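Methyl-coenzyme M reductase gamma subunit (Methermicoccus shengliensis DSM 18856, PDB 7NKG) forms, with the alpha and beta subunits, methyl-coenzyme M reductase, the factor 430 enzyme that probably produces methane from methyl-coenzyme M and coenzyme B. Local coordinates at residues E69-T74 with N109-D114; I83-W88 with D188-P193; T89-N94 with C161-D166. All coordinates share one frame; numbering follows the deposited sequence.

Contact 1: E69-T74 with N109-D114; sequences EIVEPT and NHRGVD
R111 reaches across to the backbone of E72, joining the loop between helix 99-109 and strand 114-117 to the short connection between helices 66-70 and 75-79. Its guanidinium meets E72 O end-on: NH1 lies 3.1 Å and NH2 3.0 Å from that single carbonyl oxygen, which sits in the guanidinium plane. The two bonds are bent to a similar degree, with N-H...O angles of 147° and 148°. They differ at the acceptor, for NH2 lies in the carbonyl plane whereas NH1 is tilted from it. The arginine leaves its backbone with CG anti to the carbonyl carbon and then bends at chi3 (64°), which turns the head toward E72. V71 comes up at the edge of the same group, its CG1 4.0 Å from R111 NH2. The E72 carboxylate turns away, and R111 also packs on the backbone of another protein chain. An alanine at R111 would probably leave E72 O without both of these donors and open a gap beside V71 and T74. T74 is the N-cap of helix 75-79: its OG1 accepts from A77 N and is also hydrogen-bonded to D130 OD2. With OG1 so engaged, its methyl is the branch that faces the loop, sliding past the arginine stem with CG2 4.0 Å from R111 CB. G112 follows with positive phi, and a beta carbon on it would press against this methyl; as it is, T74 CG2 stands 4.4 Å from G112 N.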
loop_
_atom_site.group_PDB
_atom_site.type_symbol
_atom_site.label_atom_id
_atom_site.label_comp_id
_atom_site.label_asym_id
_atom_site.label_seq_id
_atom_site.Cartn_x
_atom_site.Cartn_y
_atom_site.Cartn_z
ATOM N N GLU C 69 19.834 40.912 -4.854
ATOM C CA GLU C 69 20.623 42.137 -4.991
ATOM C C GLU C 69 21.202 42.343 -6.392
ATOM O O GLU C 69 21.510 43.490 -6.738
ATOM C CB GLU C 69 21.760 42.135 -3.966
ATOM C CG GLU C 69 21.289 42.203 -2.519
ATOM C CD GLU C 69 22.394 42.019 -1.501
ATOM O OE1 GLU C 69 23.560 42.338 -1.830
ATOM O OE2 GLU C 69 22.095 41.547 -0.379
ATOM N N ILE C 70 21.396 41.266 -7.187
ATOM C CA ILE C 70 21.999 41.379 -8.528
ATOM C C ILE C 70 21.013 41.063 -9.671
ATOM O O ILE C 70 21.377 41.272 -10.826
ATOM C CB ILE C 70 23.301 40.528 -8.643
ATOM C CG1 ILE C 70 23.007 39.020 -8.415
ATOM C CG2 ILE C 70 24.354 41.054 -7.642
ATOM C CD1 ILE C 70 24.160 38.049 -8.699
ATOM N N VAL C 71 19.797 40.566 -9.377
ATOM C CA VAL C 71 18.801 40.317 -10.424
ATOM C C VAL C 71 17.747 41.394 -10.265
ATOM O O VAL C 71 17.029 41.418 -9.263
ATOM C CB VAL C 71 18.158 38.918 -10.365
ATOM C CG1 VAL C 71 17.143 38.755 -11.496
ATOM C CG2 VAL C 71 19.219 37.828 -10.463
ATOM N N GLU C 72 17.672 42.298 -11.241
ATOM C CA GLU C 72 16.732 43.403 -11.192
ATOM C C GLU C 72 15.315 42.873 -11.367
ATOM O O GLU C 72 15.048 42.208 -12.369
ATOM C CB GLU C 72 17.058 44.417 -12.306
ATOM C CG GLU C 72 16.184 45.668 -12.278
ATOM C CD GLU C 72 16.586 46.784 -11.329
ATOM O OE1 GLU C 72 17.717 46.739 -10.793
ATOM O OE2 GLU C 72 15.762 47.705 -11.119
ATOM N N PRO C 73 14.366 43.229 -10.483
ATOM C CA PRO C 73 12.977 42.816 -10.727
ATOM C C PRO C 73 12.438 43.471 -11.989
ATOM O O PRO C 73 12.853 44.585 -12.351
ATOM C CB PRO C 73 12.209 43.361 -9.514
ATOM C CG PRO C 73 13.226 43.699 -8.511
ATOM C CD PRO C 73 14.475 44.035 -9.251
ATOM N N THR C 74 11.506 42.788 -12.656
ATOM C CA THR C 74 10.803 43.363 -13.799
ATOM C C THR C 74 9.885 44.490 -13.242
ATOM O O THR C 74 9.604 44.504 -12.028
ATOM C CB THR C 74 9.887 42.316 -14.464
ATOM O OG1 THR C 74 8.909 41.900 -13.499
ATOM C CG2 THR C 74 10.634 41.096 -14.976
ATOM N N ASN C 109 13.078 36.307 -25.309
ATOM C CA ASN C 109 12.879 37.749 -25.419
ATOM C C ASN C 109 12.187 38.446 -24.250
ATOM O O ASN C 109 12.163 39.681 -24.251
ATOM C CB ASN C 109 12.116 38.013 -26.699
ATOM C CG ASN C 109 12.900 37.493 -27.883
ATOM O OD1 ASN C 109 13.889 38.114 -28.301
ATOM N ND2 ASN C 109 12.548 36.324 -28.386
ATOM N N HIS C 110 11.627 37.703 -23.284
ATOM C CA HIS C 110 10.946 38.340 -22.156
ATOM C C HIS C 110 11.520 37.859 -20.829
ATOM O O HIS C 110 11.838 36.682 -20.687
ATOM C CB HIS C 110 9.440 38.054 -22.234
ATOM C CG HIS C 110 8.778 38.772 -23.372
ATOM N ND1 HIS C 110 8.179 40.001 -23.193
ATOM C CD2 HIS C 110 8.706 38.442 -24.684
ATOM C CE1 HIS C 110 7.738 40.374 -24.390
ATOM N NE2 HIS C 110 8.041 39.469 -25.318
ATOM N N ARG C 111 11.678 38.776 -19.874
ATOM C CA ARG C 111 12.216 38.425 -18.562
ATOM C C ARG C 111 11.109 37.977 -17.624
ATOM O O ARG C 111 9.980 38.459 -17.742
ATOM C CB ARG C 111 12.916 39.621 -17.918
ATOM C CG ARG C 111 13.944 40.290 -18.815
ATOM C CD ARG C 111 14.650 41.424 -18.148
ATOM N NE ARG C 111 15.433 40.927 -17.008
ATOM C CZ ARG C 111 15.362 41.331 -15.736
ATOM N NH1 ARG C 111 14.523 42.302 -15.373
ATOM N NH2 ARG C 111 16.131 40.772 -14.817
ATOM N N GLY C 112 11.448 37.116 -16.661
ATOM C CA GLY C 112 10.507 36.695 -15.628
ATOM C C GLY C 112 9.200 36.132 -16.153
ATOM O O GLY C 112 8.114 36.571 -15.746
ATOM N N VAL C 113 9.304 35.161 -17.068
ATOM C CA VAL C 113 8.129 34.533 -17.687
ATOM C C VAL C 113 8.040 33.057 -17.350
ATOM O O VAL C 113 9.056 32.406 -17.141
ATOM C CB VAL C 113 8.107 34.741 -19.222
ATOM C CG1 VAL C 113 7.786 36.190 -19.581
ATOM C CG2 VAL C 113 9.419 34.293 -19.882
ATOM N N ASP C 114 6.823 32.523 -17.381
ATOM C CA ASP C 114 6.565 31.114 -17.096
ATOM C C ASP C 114 5.789 30.507 -18.289
ATOM O O ASP C 114 4.568 30.332 -18.223
ATOM C CB ASP C 114 5.793 30.991 -15.778
ATOM C CG ASP C 114 5.386 29.565 -15.417
ATOM O OD1 ASP C 114 6.106 28.628 -15.807
ATOM O OD2 ASP C 114 4.366 29.393 -14.731
#

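Contact 2: I83-W88 with D188-P193; sequences IRYVQW and DQVGVP
Q189 extends its side chain to the flank of strand 83-90, where it meets Y85 and Q87. From CB the chain starts with CG between the backbone N and the carbonyl carbon (chi1 67°), then runs straight outward. CG passes 3.7 Å from Y85 OH, and CD comes to 3.3 Å from Y85 CE2, the amide plane turned 31° from the ring as the two groups meet tip to tip. Q189 OE1 accepts from Q87 N at 3.2 Å, with a fairly straight N-H...O angle of 162°. NE2 donates to Y85 O at 3.1 Å, approaching from above the carbonyl plane, and gives another hydrogen bond to L41 O. The carboxamide pairs with a C=O and an N-H of one strand much as the N-H and C=O of a single residue on a parallel neighbouring strand would. It projects from the loop of the hairpin formed by strands 182-187 and 193-201, a type I beta turn from D188 to G191 closed by G191 N to D188 O. There D188 OD1 accepts from V190 N, an Asx turn, and from V192 N on the opposite face of the carboxylate. Y85 O receives H43 NE2, while the Q87 side chain bonds R152 O through NE2 and R121 NE, of the factor 430 pocket, through OE1. Beside the amide, V190 CG1 meets the tyrosine at its edge, a close 3.1 Å from Y85 OH.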
loop_
_atom_site.group_PDB
_atom_site.type_symbol
_atom_site.label_atom_id
_atom_site.label_comp_id
_atom_site.label_asym_id
_atom_site.label_seq_id
_atom_site.Cartn_x
_atom_site.Cartn_y
_atom_site.Cartn_z
ATOM N N ILE C 83 0.052 37.430 -10.588
ATOM C CA ILE C 83 0.489 36.624 -11.725
ATOM C C ILE C 83 -0.753 36.399 -12.593
ATOM O O ILE C 83 -1.725 35.794 -12.126
ATOM C CB ILE C 83 1.112 35.266 -11.286
ATOM C CG1 ILE C 83 2.364 35.472 -10.385
ATOM C CG2 ILE C 83 1.437 34.376 -12.518
ATOM C CD1 ILE C 83 3.584 36.181 -11.052
ATOM N N ARG C 84 -0.686 36.813 -13.860
ATOM C CA ARG C 84 -1.763 36.623 -14.839
ATOM C C ARG C 84 -1.237 35.921 -16.092
ATOM O O ARG C 84 -0.038 35.706 -16.205
ATOM C CB ARG C 84 -2.411 37.978 -15.187
ATOM C CG ARG C 84 -3.052 38.674 -14.006
ATOM C CD ARG C 84 -4.124 37.862 -13.309
ATOM N NE ARG C 84 -4.890 38.731 -12.421
ATOM C CZ ARG C 84 -5.702 38.316 -11.456
ATOM N NH1 ARG C 84 -6.367 39.198 -10.716
ATOM N NH2 ARG C 84 -5.886 37.017 -11.244
ATOM N N TYR C 85 -2.122 35.606 -17.052
ATOM C CA TYR C 85 -1.716 34.815 -18.201
ATOM C C TYR C 85 -2.240 35.302 -19.555
ATOM O O TYR C 85 -3.224 36.042 -19.631
ATOM C CB TYR C 85 -2.168 33.380 -17.941
ATOM C CG TYR C 85 -3.653 33.224 -18.105
ATOM C CD1 TYR C 85 -4.519 33.505 -17.061
ATOM C CD2 TYR C 85 -4.199 32.880 -19.327
ATOM C CE1 TYR C 85 -5.891 33.525 -17.256
ATOM C CE2 TYR C 85 -5.561 32.849 -19.517
ATOM C CZ TYR C 85 -6.404 33.264 -18.513
ATOM O OH TYR C 85 -7.748 33.134 -18.731
ATOM N N VAL C 86 -1.573 34.823 -20.622
ATOM C CA VAL C 86 -1.942 35.035 -22.019
ATOM C C VAL C 86 -1.862 33.632 -22.628
ATOM O O VAL C 86 -0.781 33.039 -22.597
ATOM C CB VAL C 86 -0.976 36.011 -22.734
ATOM C CG1 VAL C 86 -1.254 36.053 -24.237
ATOM C CG2 VAL C 86 -1.078 37.410 -22.131
ATOM N N GLN C 87 -2.986 33.075 -23.106
ATOM C CA GLN C 87 -2.987 31.726 -23.672
ATOM C C GLN C 87 -3.495 31.755 -25.101
ATOM O O GLN C 87 -4.564 32.306 -25.359
ATOM C CB GLN C 87 -3.815 30.757 -22.822
ATOM C CG GLN C 87 -3.814 29.339 -23.378
ATOM C CD GLN C 87 -4.182 28.329 -22.329
ATOM O OE1 GLN C 87 -3.329 27.860 -21.571
ATOM N NE2 GLN C 87 -5.465 27.968 -22.245
ATOM N N TRP C 88 -2.750 31.105 -26.013
ATOM C CA TRP C 88 -3.039 31.053 -27.441
ATOM C C TRP C 88 -3.272 29.633 -27.944
ATOM O O TRP C 88 -2.598 28.708 -27.499
ATOM C CB TRP C 88 -1.839 31.602 -28.226
ATOM C CG TRP C 88 -1.812 33.097 -28.312
ATOM C CD1 TRP C 88 -1.050 33.953 -27.572
ATOM C CD2 TRP C 88 -2.601 33.910 -29.188
ATOM N NE1 TRP C 88 -1.328 35.255 -27.923
ATOM C CE2 TRP C 88 -2.272 35.256 -28.923
ATOM C CE3 TRP C 88 -3.546 33.629 -30.187
ATOM C CZ2 TRP C 88 -2.853 36.317 -29.618
ATOM C CZ3 TRP C 88 -4.145 34.680 -30.850
ATOM C CH2 TRP C 88 -3.789 36.009 -30.573
ATOM N N ASP C 188 -13.862 37.938 -23.724
ATOM C CA ASP C 188 -12.482 37.821 -23.242
ATOM C C ASP C 188 -11.941 36.395 -23.518
ATOM O O ASP C 188 -12.679 35.529 -24.005
ATOM C CB ASP C 188 -12.336 38.254 -21.771
ATOM C CG ASP C 188 -12.958 37.342 -20.745
ATOM O OD1 ASP C 188 -13.239 36.178 -21.080
ATOM O OD2 ASP C 188 -13.171 37.804 -19.600
ATOM N N GLN C 189 -10.676 36.135 -23.166
ATOM C CA GLN C 189 -10.055 34.855 -23.479
ATOM C C GLN C 189 -10.727 33.671 -22.756
ATOM O O GLN C 189 -10.552 32.563 -23.225
ATOM C CB GLN C 189 -8.537 34.892 -23.267
ATOM C CG GLN C 189 -8.074 35.057 -21.834
ATOM C CD GLN C 189 -6.563 35.098 -21.765
ATOM O OE1 GLN C 189 -5.854 34.322 -22.448
ATOM N NE2 GLN C 189 -6.019 35.954 -20.898
ATOM N N VAL C 190 -11.554 33.893 -21.705
ATOM C CA VAL C 190 -12.293 32.780 -21.080
ATOM C C VAL C 190 -13.800 32.793 -21.448
ATOM O O VAL C 190 -14.581 32.085 -20.810
ATOM C CB VAL C 190 -12.056 32.647 -19.544
ATOM C CG1 VAL C 190 -10.650 32.156 -19.243
ATOM C CG2 VAL C 190 -12.352 33.934 -18.794
ATOM N N GLY C 191 -14.177 33.503 -22.516
ATOM C CA GLY C 191 -15.538 33.472 -23.022
ATOM C C GLY C 191 -16.544 34.410 -22.391
ATOM O O GLY C 191 -17.732 34.280 -22.687
ATOM N N VAL C 192 -16.116 35.358 -21.531
ATOM C CA VAL C 192 -17.062 36.293 -20.919
ATOM C C VAL C 192 -17.363 37.385 -21.933
ATOM O O VAL C 192 -16.426 38.081 -22.342
ATOM C CB VAL C 192 -16.517 36.912 -19.610
ATOM C CG1 VAL C 192 -17.517 37.910 -19.013
ATOM C CG2 VAL C 192 -16.210 35.830 -18.596
ATOM N N PRO C 193 -18.636 37.620 -22.315
ATOM C CA PRO C 193 -18.915 38.718 -23.258
ATOM C C PRO C 193 -18.374 40.060 -22.808
ATOM O O PRO C 193 -18.465 40.386 -21.622
ATOM C CB PRO C 193 -20.443 38.747 -23.338
ATOM C CG PRO C 193 -20.865 37.380 -22.950
ATOM C CD PRO C 193 -19.874 36.899 -21.945
#

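Contact 3: T89-N94 with C161-D166; sequences TDSMYN and CRLQED
Y93 and L163 have their CA atoms 7.8 Å apart, and S91 and C161 are at nearly the same spacing; the two segments pass each other at a steep angle, and no hydrogen bond joins them directly. L163 fills the interval with its two methyls. CD1 lies 3.9 Å from Y93 CB, and the leucine slides past the tyrosine with CG beside the ring, while CD2 turns to the serine, 3.6 Å from S91 OG. The tyrosine, its CG anti to the carbonyl carbon (chi1 -68°), presents the CD2-CE2 side of its ring to the backbone opposite: Y93 CE2 is 3.4 Å from C161 O, which lies at the ring edge. This tyrosine is the centre of an inverse gamma turn just beyond strand 83-90, and an ST turn leads into it. S91 OG, anti to the backbone N (chi1 -174°), accepts there from Y93 N at 3.1 Å with an N-H...O angle of 164°. Away from this contact, L163 and Q164 pair in parallel with a strand of another protein chain, carrying the sheet across the interface. R162 points to an acidic side chain of that chain, and the C161 side chain, about 6 Å from factor 430, also leads away. Between the segments a water lies 2.7 Å from S91 OG, donates to C161 O and sits in plane at the Y93 ring edge.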
loop_
_atom_site.group_PDB
_atom_site.type_symbol
_atom_site.label_atom_id
_atom_site.label_comp_id
_atom_site.label_asym_id
_atom_site.label_seq_id
_atom_site.Cartn_x
_atom_site.Cartn_y
_atom_site.Cartn_z
ATOM N N THR C 89 -4.178 29.491 -28.906
ATOM C CA THR C 89 -4.420 28.258 -29.649
ATOM C C THR C 89 -4.093 28.612 -31.093
ATOM O O THR C 89 -4.509 29.672 -31.574
ATOM C CB THR C 89 -5.847 27.772 -29.491
ATOM O OG1 THR C 89 -6.052 27.432 -28.116
ATOM C CG2 THR C 89 -6.154 26.558 -30.372
ATOM N N ASP C 90 -3.333 27.744 -31.779
ATOM C CA ASP C 90 -2.883 28.031 -33.148
ATOM C C ASP C 90 -3.214 26.876 -34.083
ATOM O O ASP C 90 -2.815 25.744 -33.812
ATOM C CB ASP C 90 -1.366 28.258 -33.127
ATOM C CG ASP C 90 -0.993 29.503 -32.353
ATOM O OD1 ASP C 90 -1.274 30.605 -32.850
ATOM O OD2 ASP C 90 -0.419 29.369 -31.246
ATOM N N SER C 91 -3.909 27.158 -35.198
ATOM C CA SER C 91 -4.264 26.116 -36.149
ATOM C C SER C 91 -3.049 25.409 -36.716
ATOM O O SER C 91 -2.030 26.037 -37.009
ATOM C CB SER C 91 -5.071 26.687 -37.312
ATOM O OG SER C 91 -5.536 25.655 -38.168
ATOM N N MET C 92 -3.173 24.105 -36.926
ATOM C CA MET C 92 -2.140 23.353 -37.626
ATOM C C MET C 92 -2.169 23.622 -39.159
ATOM O O MET C 92 -1.237 23.212 -39.853
ATOM C CB MET C 92 -2.278 21.865 -37.307
ATOM C CG MET C 92 -1.841 21.568 -35.879
ATOM S SD MET C 92 -2.002 19.867 -35.385
ATOM C CE MET C 92 -0.786 19.084 -36.434
ATOM N N TYR C 93 -3.183 24.372 -39.663
ATOM C CA TYR C 93 -3.271 24.753 -41.063
ATOM C C TYR C 93 -2.492 26.041 -41.278
ATOM O O TYR C 93 -3.035 27.082 -41.631
ATOM C CB TYR C 93 -4.740 24.845 -41.498
ATOM C CG TYR C 93 -5.333 23.455 -41.494
ATOM C CD1 TYR C 93 -4.919 22.505 -42.420
ATOM C CD2 TYR C 93 -6.111 23.019 -40.431
ATOM C CE1 TYR C 93 -5.294 21.176 -42.308
ATOM C CE2 TYR C 93 -6.532 21.699 -40.334
ATOM C CZ TYR C 93 -6.128 20.782 -41.285
ATOM O OH TYR C 93 -6.499 19.468 -41.196
ATOM N N ASN C 94 -1.194 25.931 -41.034
ATOM C CA ASN C 94 -0.218 26.994 -41.255
ATOM C C ASN C 94 -0.482 28.264 -40.490
ATOM O O ASN C 94 -0.046 29.345 -40.927
ATOM C CB ASN C 94 -0.064 27.286 -42.737
ATOM C CG ASN C 94 0.367 26.090 -43.518
ATOM O OD1 ASN C 94 1.090 25.229 -42.998
ATOM N ND2 ASN C 94 -0.038 26.014 -44.778
ATOM N N CYS C 161 -8.581 20.749 -35.667
ATOM C CA CYS C 161 -9.854 20.603 -36.356
ATOM C C CYS C 161 -9.755 21.167 -37.749
ATOM O O CYS C 161 -9.002 22.123 -38.003
ATOM C CB CYS C 161 -10.957 21.309 -35.575
ATOM S SG CYS C 161 -11.345 20.540 -33.989
ATOM N N ARG C 162 -10.624 20.678 -38.639
ATOM C CA ARG C 162 -10.740 21.253 -39.982
ATOM C C ARG C 162 -11.207 22.710 -39.847
ATOM O O ARG C 162 -11.976 23.024 -38.935
ATOM C CB ARG C 162 -11.765 20.461 -40.805
ATOM C CG ARG C 162 -11.253 19.109 -41.240
ATOM C CD ARG C 162 -12.356 18.255 -41.817
ATOM N NE ARG C 162 -13.346 17.875 -40.811
ATOM C CZ ARG C 162 -14.471 17.206 -41.066
ATOM N NH1 ARG C 162 -14.765 16.834 -42.308
ATOM N NH2 ARG C 162 -15.318 16.919 -40.083
ATOM N N LEU C 163 -10.683 23.604 -40.689
ATOM C CA LEU C 163 -11.097 25.001 -40.632
ATOM C C LEU C 163 -12.567 25.133 -41.019
ATOM O O LEU C 163 -13.113 24.281 -41.713
ATOM C CB LEU C 163 -10.266 25.847 -41.591
ATOM C CG LEU C 163 -8.761 25.894 -41.330
ATOM C CD1 LEU C 163 -8.063 26.586 -42.463
ATOM C CD2 LEU C 163 -8.431 26.626 -40.044
ATOM N N GLN C 164 -13.210 26.214 -40.577
ATOM C CA GLN C 164 -14.575 26.509 -41.007
ATOM C C GLN C 164 -14.539 26.874 -42.498
ATOM O O GLN C 164 -13.462 27.175 -43.041
ATOM C CB GLN C 164 -15.117 27.685 -40.201
ATOM C CG GLN C 164 -15.251 27.355 -38.721
ATOM C CD GLN C 164 -15.719 28.519 -37.896
ATOM O OE1 GLN C 164 -15.736 29.687 -38.333
ATOM N NE2 GLN C 164 -16.089 28.225 -36.673
ATOM N N GLU C 165 -15.707 26.896 -43.166
ATOM C CA GLU C 165 -15.752 27.263 -44.583
ATOM C C GLU C 165 -15.160 28.673 -44.834
ATOM O O GLU C 165 -14.617 28.919 -45.908
ATOM C CB GLU C 165 -17.187 27.177 -45.113
ATOM C CG GLU C 165 -17.695 25.751 -45.189
ATOM C CD GLU C 165 -19.042 25.603 -45.861
ATOM O OE1 GLU C 165 -19.939 26.434 -45.588
ATOM O OE2 GLU C 165 -19.196 24.655 -46.663
ATOM N N ASP C 166 -15.230 29.576 -43.831
ATOM C CA ASP C 166 -14.666 30.929 -43.965
ATOM C C ASP C 166 -13.147 31.015 -43.645
ATOM O O ASP C 166 -12.581 32.109 -43.702
ATOM C CB ASP C 166 -15.471 31.940 -43.133
ATOM C CG ASP C 166 -15.449 31.714 -41.633
ATOM O OD1 ASP C 166 -14.748 30.781 -41.180
ATOM O OD2 ASP C 166 -16.158 32.456 -40.911
HETATM O O HOH W 1 -7.710 24.382 -37.208
#

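Strand 83-90 unites contacts 2 and 3: contact 2 holds its first six residues, and contact 3 takes its last two and the turn following, their centres about 20 Å apart. Contact 3 is nested within the loop closed by contact 2, whereas contact 1 crosses both along the chain. Contact 1 lies about 23 Å from contact 2 and about 35 Å from contact 3, centre to centre, on the opposite side of the chain's centre from contact 3. Its segment 109-114 enters strand 114-117, separated from 83-90 by strand 122-127 in the four-stranded antiparallel sheet. Contacts 2 and 3 come near factor 430, and all three have another protein chain close by, as in a multi-subunit enzyme.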